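PDB 3ELE: amino Transferase from Eubacterium rectale, which catalyses the transfer of amino groups with pyridoxal-5'-phosphate as cofactor, as a member of the class I and II aminotransferase family. Local coordinates for the interface of chains A and B. Numbering follows the deposited sequence. Chains: chain A/B, Amino Transferase.

Contact 1: the interface of chains A and B. Residues chain A 8, 11, 143; chain B 117, 275, 278-279, 282.
A:Met8, a selenomethionine in this crystal, lays its side chain across helix 269-282 of chain B and carries most of the apolar contact. Its selenium SE lies 3.6 Å from the methyl CB of B:Ala282 and 3.7 Å from CA of B:Ala279, while CG of B:Arg117 adds an aliphatic wall at 3.8 Å from SE. Bends at chi2 (-56°) and chi3 (87°) turn the tip of A:Met8 back, so that its terminal CE also approaches the methyl of B:Ala282. The CB methyl of B:Ala282 is shared: CD2 of A:Leu11 lies 3.7 Å and CB of A:Ala143 4.0 Å from it. Small residues on the B helix let backbones come close, as shown by the 3.3 Å between O of A:Met8 and CA of B:Gly278.

Polar contact is slight. The guanidinium NH2 of B:Arg117 gives a weak hydrogen bond to the carbonyl O of A:Ala143, 3.2 Å long and strongly bent, at 125° at the hydrogen. CA of A:Ala143 lies in the guanidinium plane at its edge, whereas CB of B:Ala282 sits over one face towards the rim, which probably limits the turning of the group.

This helix-packing patch of the two-fold interface probably helps hold the dimer expected for the family. In the fold, the N-terminal helix 6-13 of chain A lies on helix 269-282 of chain B, and the end of helix 136-143 faces helix 108-119.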
# COMPACT_ATOMS: atom_id res chain seq x y z
N MSE A 8 -13.26 -9.68 6.81
CA MSE A 8 -12.93 -8.99 5.56
C MSE A 8 -14.21 -8.71 4.80
O MSE A 8 -14.41 -7.59 4.37
CB MSE A 8 -11.93 -9.76 4.72
CG MSE A 8 -10.56 -9.95 5.39
SE MSE A 8 -9.67 -8.37 5.94
CE MSE A 8 -10.39 -8.10 7.74
N LEU A 11 -15.91 -5.83 6.66
CA LEU A 11 -15.17 -4.61 6.45
C LEU A 11 -15.35 -4.05 5.02
O LEU A 11 -15.36 -2.86 4.85
CB LEU A 11 -13.69 -4.85 6.79
CG LEU A 11 -12.75 -3.69 6.99
CD1 LEU A 11 -13.27 -2.74 8.06
CD2 LEU A 11 -11.40 -4.26 7.39
N ALA A 143 -7.12 -4.76 12.55
CA ALA A 143 -6.39 -5.43 11.46
C ALA A 143 -5.02 -5.98 11.89
O ALA A 143 -4.52 -6.91 11.27
CB ALA A 143 -6.22 -4.51 10.24
N ARG B 117 -5.51 -12.54 2.04
CA ARG B 117 -6.20 -12.00 3.22
C ARG B 117 -7.71 -12.15 3.10
O ARG B 117 -8.37 -12.44 4.08
CB ARG B 117 -5.84 -10.52 3.43
CG ARG B 117 -6.37 -9.88 4.69
CD ARG B 117 -5.89 -10.60 5.95
NE ARG B 117 -6.20 -9.82 7.16
CZ ARG B 117 -5.53 -8.74 7.56
NH1 ARG B 117 -4.48 -8.29 6.86
NH2 ARG B 117 -5.91 -8.10 8.66
N ALA B 275 -15.08 -9.02 0.05
CA ALA B 275 -13.91 -9.51 0.84
C ALA B 275 -12.59 -8.87 0.35
O ALA B 275 -11.74 -8.47 1.15
CB ALA B 275 -13.81 -11.04 0.79
N GLY B 278 -12.64 -5.46 1.53
CA GLY B 278 -12.32 -5.54 2.95
C GLY B 278 -10.83 -5.68 3.23
O GLY B 278 -10.28 -4.92 4.03
N ALA B 279 -10.19 -6.62 2.54
CA ALA B 279 -8.74 -6.91 2.70
C ALA B 279 -7.88 -5.70 2.33
O ALA B 279 -6.92 -5.39 3.03
CB ALA B 279 -8.32 -8.13 1.89
N ALA B 282 -8.19 -3.37 5.28
CA ALA B 282 -7.45 -3.94 6.43
C ALA B 282 -5.93 -3.88 6.27
O ALA B 282 -5.20 -3.68 7.26
CB ALA B 282 -7.89 -5.36 6.70

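Contact 2: the interface of chains A and B. Residues chain A 113, 117, 283, 285; chain B 117, 283-285.
B:Tyr285 and A:Tyr285 reach across the interface in a reciprocal exchange, each phenol bound to the backbone of the other chain. The hydroxyl OH of B:Tyr285 donates to the carbonyl O of A:Leu283 at 2.5 Å, in the carbonyl plane and on a lone pair, with a C=O...donor angle of 145°. CG of B:Tyr285 stands anti to its carbonyl carbon (chi1 -51°), which sends the phenol across to A:Leu283. The twin bond, from OH of A:Tyr285 to O of B:Leu283, measures 2.6 Å and also lies in the carbonyl plane. The tyrosines run past each other in opposite directions; CE1 of A:Tyr285 and CE1 of B:Tyr285 lie 3.3 Å apart. CD1 of B:Tyr285 sits in plane at the edge of the A:Tyr285 ring. A phenylalanine in place of B:Tyr285 would probably leave the carbonyl of A:Leu283 without its phenol donor.

The leucines also pass antiparallel, CD2 of A:Leu283 and CD2 of B:Leu283 meeting at 3.9 Å. CB of A:Leu283 covers the rim of one A:Tyr285 face, whereas in chain B the carbonyl O of B:Leu283 lies over the ring centre. Farther out, OG of A:Ser113 touches CA of B:Gly284 at 3.3 Å.

Near the two-fold axis, the loops after both helices 269-282 meet each other, flanked by helices 108-119.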
# COMPACT_ATOMS: atom_id res chain seq x y z
N SER A 113 -0.95 1.64 9.93
CA SER A 113 -1.03 0.17 9.80
C SER A 113 0.31 -0.49 10.17
O SER A 113 0.33 -1.42 10.99
CB SER A 113 -1.47 -0.23 8.38
OG SER A 113 -2.79 0.23 8.11
N ARG A 117 0.89 -2.97 13.32
CA ARG A 117 1.40 -4.28 12.90
C ARG A 117 2.77 -4.59 13.53
O ARG A 117 2.99 -5.70 14.02
CB ARG A 117 1.46 -4.34 11.37
CG ARG A 117 1.79 -5.70 10.76
CD ARG A 117 0.87 -6.82 11.27
NE ARG A 117 1.05 -8.07 10.53
CZ ARG A 117 0.38 -8.44 9.43
NH1 ARG A 117 -0.59 -7.70 8.92
NH2 ARG A 117 0.65 -9.62 8.87
N LEU A 283 2.46 -6.29 4.92
CA LEU A 283 1.24 -5.61 4.44
C LEU A 283 1.19 -5.50 2.92
O LEU A 283 0.24 -4.93 2.40
CB LEU A 283 1.13 -4.22 5.09
CG LEU A 283 0.81 -4.23 6.60
CD1 LEU A 283 1.21 -2.91 7.24
CD2 LEU A 283 -0.66 -4.51 6.85
N TYR A 285 3.59 -3.99 0.98
CA TYR A 285 4.20 -2.74 0.49
C TYR A 285 5.59 -3.06 -0.02
O TYR A 285 6.31 -3.81 0.63
CB TYR A 285 4.31 -1.66 1.58
CG TYR A 285 3.08 -1.35 2.40
CD1 TYR A 285 1.80 -1.42 1.86
CD2 TYR A 285 3.19 -0.88 3.72
CE1 TYR A 285 0.66 -1.09 2.63
CE2 TYR A 285 2.04 -0.54 4.48
CZ TYR A 285 0.78 -0.66 3.90
OH TYR A 285 -0.40 -0.35 4.56
N ARG B 117 -5.51 -12.54 2.04
CA ARG B 117 -6.20 -12.00 3.22
C ARG B 117 -7.71 -12.15 3.10
O ARG B 117 -8.37 -12.44 4.08
CB ARG B 117 -5.84 -10.52 3.43
CG ARG B 117 -6.37 -9.88 4.69
CD ARG B 117 -5.89 -10.60 5.95
NE ARG B 117 -6.20 -9.82 7.16
CZ ARG B 117 -5.53 -8.74 7.56
NH1 ARG B 117 -4.48 -8.29 6.86
NH2 ARG B 117 -5.91 -8.10 8.66
N LEU B 283 -5.45 -4.02 5.03
CA LEU B 283 -4.01 -3.87 4.72
C LEU B 283 -3.52 -2.39 4.69
O LEU B 283 -2.33 -2.15 4.47
CB LEU B 283 -3.66 -4.60 3.41
CG LEU B 283 -3.70 -6.13 3.45
CD1 LEU B 283 -3.66 -6.72 2.05
CD2 LEU B 283 -2.55 -6.75 4.33
N GLY B 284 -4.41 -1.43 4.96
CA GLY B 284 -4.06 -0.02 5.03
C GLY B 284 -4.06 0.69 3.70
O GLY B 284 -3.46 1.77 3.59
N TYR B 285 -4.71 0.11 2.70
CA TYR B 285 -4.84 0.73 1.37
C TYR B 285 -6.10 1.61 1.38
O TYR B 285 -7.09 1.29 2.06
CB TYR B 285 -4.93 -0.30 0.25
CG TYR B 285 -3.83 -1.36 0.26
CD1 TYR B 285 -2.49 -1.01 0.26
CD2 TYR B 285 -4.12 -2.71 0.22
CE1 TYR B 285 -1.47 -1.99 0.23
CE2 TYR B 285 -3.12 -3.69 0.20
CZ TYR B 285 -1.80 -3.34 0.23
OH TYR B 285 -0.82 -4.31 0.22

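Contact 3: the interface of chains A and B. Residues chain A 2-4; chain B 210-211, 267, 271-272.
A:Val3 buries 76 Å² against chain B, more than any other residue of this patch, and lies between B:Tyr267 and the loop residues B:Arg210 and B:Pro211. Its CB rests 3.7 Å from CZ of the B:Tyr267 ring, and its CG2 branch points to CD of B:Pro211 at 3.6 Å. CG1, anti to the backbone N (chi1 175°), turns towards the aliphatic CG of B:Arg210. The backbone N of A:Val3 makes a weak hydrogen bond, 3.4 Å and 137° at the hydrogen, to the carboxylate OE2 of B:Glu271.

B:Glu271, with 44 Å² hidden, extends its chain alongside A:Val4, the two side chains running in opposite directions. CG of A:Met2, a selenomethionine, lies 3.8 Å from the carboxylate carbon CD of B:Glu271. CG of B:Glu271 meets CG2 of A:Val4 at 3.6 Å. The other branch of A:Val4, CG1, leans on the hydroxyl of B:Tyr267 and on CD1 of B:Leu272.

B:Tyr267 probably helps position the carboxylate: its OH donates to OE2 of B:Glu271 at a short 2.4 Å, meeting OE2 from 41° above the carboxylate plane. A leucine in place of B:Tyr267 would probably leave OE2 of B:Glu271 without this phenol donor and A:Val3 without the ring it packs on.

The N-terminal segment of chain A packs on its neighbour mainly through apolar contacts, and probably adds to the stability of the dimer.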
# COMPACT_ATOMS: atom_id res chain seq x y z
N MSE A 2 -19.79 -19.44 4.49
CA MSE A 2 -19.04 -18.39 3.79
C MSE A 2 -17.60 -18.86 3.46
O MSE A 2 -16.84 -19.31 4.36
CB MSE A 2 -19.06 -17.12 4.63
CG MSE A 2 -18.46 -15.91 3.95
SE MSE A 2 -19.07 -14.22 4.71
CE MSE A 2 -20.84 -14.33 4.16
N VAL A 3 -17.25 -18.77 2.18
CA VAL A 3 -15.92 -19.20 1.68
C VAL A 3 -14.81 -18.20 2.07
O VAL A 3 -13.70 -18.59 2.35
CB VAL A 3 -15.96 -19.44 0.14
CG1 VAL A 3 -14.59 -19.77 -0.46
CG2 VAL A 3 -16.97 -20.55 -0.18
N VAL A 4 -15.13 -16.91 2.09
CA VAL A 4 -14.18 -15.84 2.44
C VAL A 4 -14.10 -15.60 3.94
O VAL A 4 -14.91 -16.11 4.71
CB VAL A 4 -14.57 -14.50 1.76
CG1 VAL A 4 -14.47 -14.62 0.23
CG2 VAL A 4 -15.99 -14.02 2.21
N ARG B 210 -15.96 -26.89 -1.10
CA ARG B 210 -15.69 -25.46 -1.09
C ARG B 210 -14.82 -25.13 -2.32
O ARG B 210 -14.00 -25.95 -2.71
CB ARG B 210 -14.96 -25.15 0.22
CG ARG B 210 -14.65 -23.71 0.46
CD ARG B 210 -14.12 -23.47 1.89
NE ARG B 210 -12.89 -24.21 2.17
CZ ARG B 210 -12.21 -24.16 3.32
NH1 ARG B 210 -12.62 -23.38 4.33
NH2 ARG B 210 -11.09 -24.88 3.46
N PRO B 211 -15.02 -23.96 -2.95
CA PRO B 211 -14.16 -23.63 -4.09
C PRO B 211 -12.66 -23.52 -3.75
O PRO B 211 -12.30 -23.05 -2.66
CB PRO B 211 -14.69 -22.25 -4.53
CG PRO B 211 -16.08 -22.21 -4.04
CD PRO B 211 -15.99 -22.87 -2.70
N TYR B 267 -17.91 -18.32 -7.61
CA TYR B 267 -19.01 -18.89 -6.79
C TYR B 267 -20.02 -17.86 -6.25
O TYR B 267 -21.20 -18.17 -6.10
CB TYR B 267 -18.41 -19.70 -5.60
CG TYR B 267 -17.94 -18.81 -4.48
CD1 TYR B 267 -16.73 -18.10 -4.58
CD2 TYR B 267 -18.74 -18.60 -3.35
CE1 TYR B 267 -16.31 -17.24 -3.56
CE2 TYR B 267 -18.34 -17.75 -2.33
CZ TYR B 267 -17.13 -17.06 -2.44
OH TYR B 267 -16.72 -16.21 -1.42
N GLU B 271 -19.90 -11.45 -2.71
CA GLU B 271 -19.20 -11.86 -1.48
C GLU B 271 -17.67 -11.77 -1.62
O GLU B 271 -17.01 -11.26 -0.74
CB GLU B 271 -19.59 -13.28 -1.13
CG GLU B 271 -18.97 -13.83 0.16
CD GLU B 271 -19.29 -15.28 0.34
OE1 GLU B 271 -20.45 -15.60 0.52
OE2 GLU B 271 -18.36 -16.09 0.36
N LEU B 272 -17.13 -12.29 -2.72
CA LEU B 272 -15.68 -12.30 -2.94
C LEU B 272 -15.13 -10.88 -3.14
O LEU B 272 -14.09 -10.53 -2.60
CB LEU B 272 -15.29 -13.21 -4.11
CG LEU B 272 -13.78 -13.33 -4.42
CD1 LEU B 272 -13.00 -13.76 -3.19
CD2 LEU B 272 -13.50 -14.27 -5.56

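Contact 4: the interface of chains A and B. Residues chain A 109, 247-248, 253-254, 256; chain B 72, 286-287.
The cofactor pocket of this fold-type I aminotransferase borders the dimer interface, and here loop residues of chain B pack on the chain A segment that carries A:Lys248, the Schiff-base lysine that forms the internal aldimine with pyridoxal-5'-phosphate in this family. B:Tyr72 makes the central contact. CB of A:Pro253 sits over the middle of its ring, 3.4 Å from the centroid, a CH-pi contact. The hydroxyl OH of B:Tyr72 extends towards the amine NZ of A:Lys248, the two being 3.5 Å apart in a weak hydrogen bond.

A:Arg256, also part of the pyridoxal-5'-phosphate pocket, is bent at chi2 (-47°) and chi3 (-61°), which folds its guanidinium back towards A:Pro253. NH1 of A:Arg256 bonds the carbonyl O of A:Pro253 at 2.8 Å, with the acceptor tilted out of the guanidinium plane. The side chain crosses B:Tyr72 at about a right angle, guanidinium and ring planes 50° apart. One guanidinium face is covered by CG1 of B:Val286, while CG2 of B:Val286 lies 3.3 Å from NH2 of A:Arg256 and 3.7 Å from CB of A:Ala109. Water 1 bridges the chains: it lies 3.0 Å from NE of A:Arg256 and also bonds N of B:Val286 and both N and O of B:Cys287. These partners probably hold the arginine's orientation for the cofactor phosphate.

In the fold, the chain A loop between strands 240-245 and 258-261, with the start of helix 108-119, receives chain B loops following helices 66-70 and 269-282.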
# COMPACT_ATOMS: atom_id res chain seq x y z
N ALA A 109 -2.49 6.16 6.29
CA ALA A 109 -3.14 4.86 6.58
C ALA A 109 -2.13 3.73 6.57
O ALA A 109 -2.25 2.79 7.34
CB ALA A 109 -4.25 4.56 5.59
N SER A 247 -0.95 14.36 2.23
CA SER A 247 -2.34 14.41 1.78
C SER A 247 -2.99 15.77 2.02
O SER A 247 -3.75 16.23 1.17
CB SER A 247 -3.16 13.29 2.45
OG SER A 247 -2.62 11.99 2.15
N LYS A 248 -2.68 16.42 3.14
CA LYS A 248 -3.25 17.75 3.48
C LYS A 248 -2.32 18.92 3.21
O LYS A 248 -2.76 19.97 2.71
CB LYS A 248 -3.69 17.78 4.94
CG LYS A 248 -4.99 17.05 5.21
CD LYS A 248 -4.85 15.56 5.36
CE LYS A 248 -6.18 14.84 5.22
NZ LYS A 248 -5.98 13.38 5.34
N PRO A 253 -3.94 13.73 -1.51
CA PRO A 253 -4.46 12.54 -0.82
C PRO A 253 -4.53 11.26 -1.66
O PRO A 253 -4.35 10.17 -1.11
CB PRO A 253 -5.86 12.97 -0.37
CG PRO A 253 -6.25 13.99 -1.26
CD PRO A 253 -5.00 14.74 -1.62
N GLY A 254 -4.82 11.40 -2.94
CA GLY A 254 -4.86 10.29 -3.87
C GLY A 254 -3.50 9.78 -4.33
O GLY A 254 -3.46 8.71 -4.90
N ARG A 256 -0.75 9.03 -2.33
CA ARG A 256 -0.28 8.02 -1.37
C ARG A 256 1.22 8.15 -1.07
O ARG A 256 2.03 7.36 -1.53
CB ARG A 256 -0.64 6.58 -1.85
CG ARG A 256 -2.03 6.40 -2.46
CD ARG A 256 -3.12 7.03 -1.62
NE ARG A 256 -3.20 6.46 -0.29
CZ ARG A 256 -3.45 7.11 0.86
NH1 ARG A 256 -3.54 8.42 0.93
NH2 ARG A 256 -3.51 6.40 1.98
N TYR B 72 -8.39 11.81 -3.56
CA TYR B 72 -8.76 10.41 -3.33
C TYR B 72 -9.71 9.94 -4.43
O TYR B 72 -10.56 10.70 -4.88
CB TYR B 72 -9.52 10.21 -2.01
CG TYR B 72 -8.77 10.42 -0.71
CD1 TYR B 72 -7.75 9.55 -0.31
CD2 TYR B 72 -9.14 11.46 0.16
CE1 TYR B 72 -7.07 9.74 0.93
CE2 TYR B 72 -8.49 11.66 1.38
CZ TYR B 72 -7.46 10.80 1.76
OH TYR B 72 -6.84 11.04 2.94
N VAL B 286 -6.03 2.72 0.64
CA VAL B 286 -7.10 3.71 0.53
C VAL B 286 -7.51 3.82 -0.94
O VAL B 286 -8.68 3.78 -1.25
CB VAL B 286 -6.64 5.07 1.09
CG1 VAL B 286 -7.68 6.17 0.80
CG2 VAL B 286 -6.38 4.96 2.58
N CYS B 287 -6.53 3.98 -1.81
CA CYS B 287 -6.72 3.93 -3.24
C CYS B 287 -5.37 3.79 -3.92
O CYS B 287 -4.33 4.07 -3.31
CB CYS B 287 -7.43 5.17 -3.77
SG CYS B 287 -6.60 6.75 -3.50
O HOH W 1 -3.68 3.49 -0.69

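Contacts 1 and 2 lie about 9 Å apart between the centres of their C-alpha atoms and share B:Arg117. On the same measure contact 4 is about 14 Å from contact 2, and contact 3 about 14 Å from contact 1; contacts 3 and 4, at about 30 Å, are the farthest apart of the four. Helix 269-282 of chain B serves contacts 1 and 3, and the loop after it contacts 2 and 4; helix 108-119 contributes to contacts 1, 2 and 4. Residues 271-287 thus run from the N-terminal contact to the edge of the cofactor pocket, and the two-fold dimer probably helps shape both active sites.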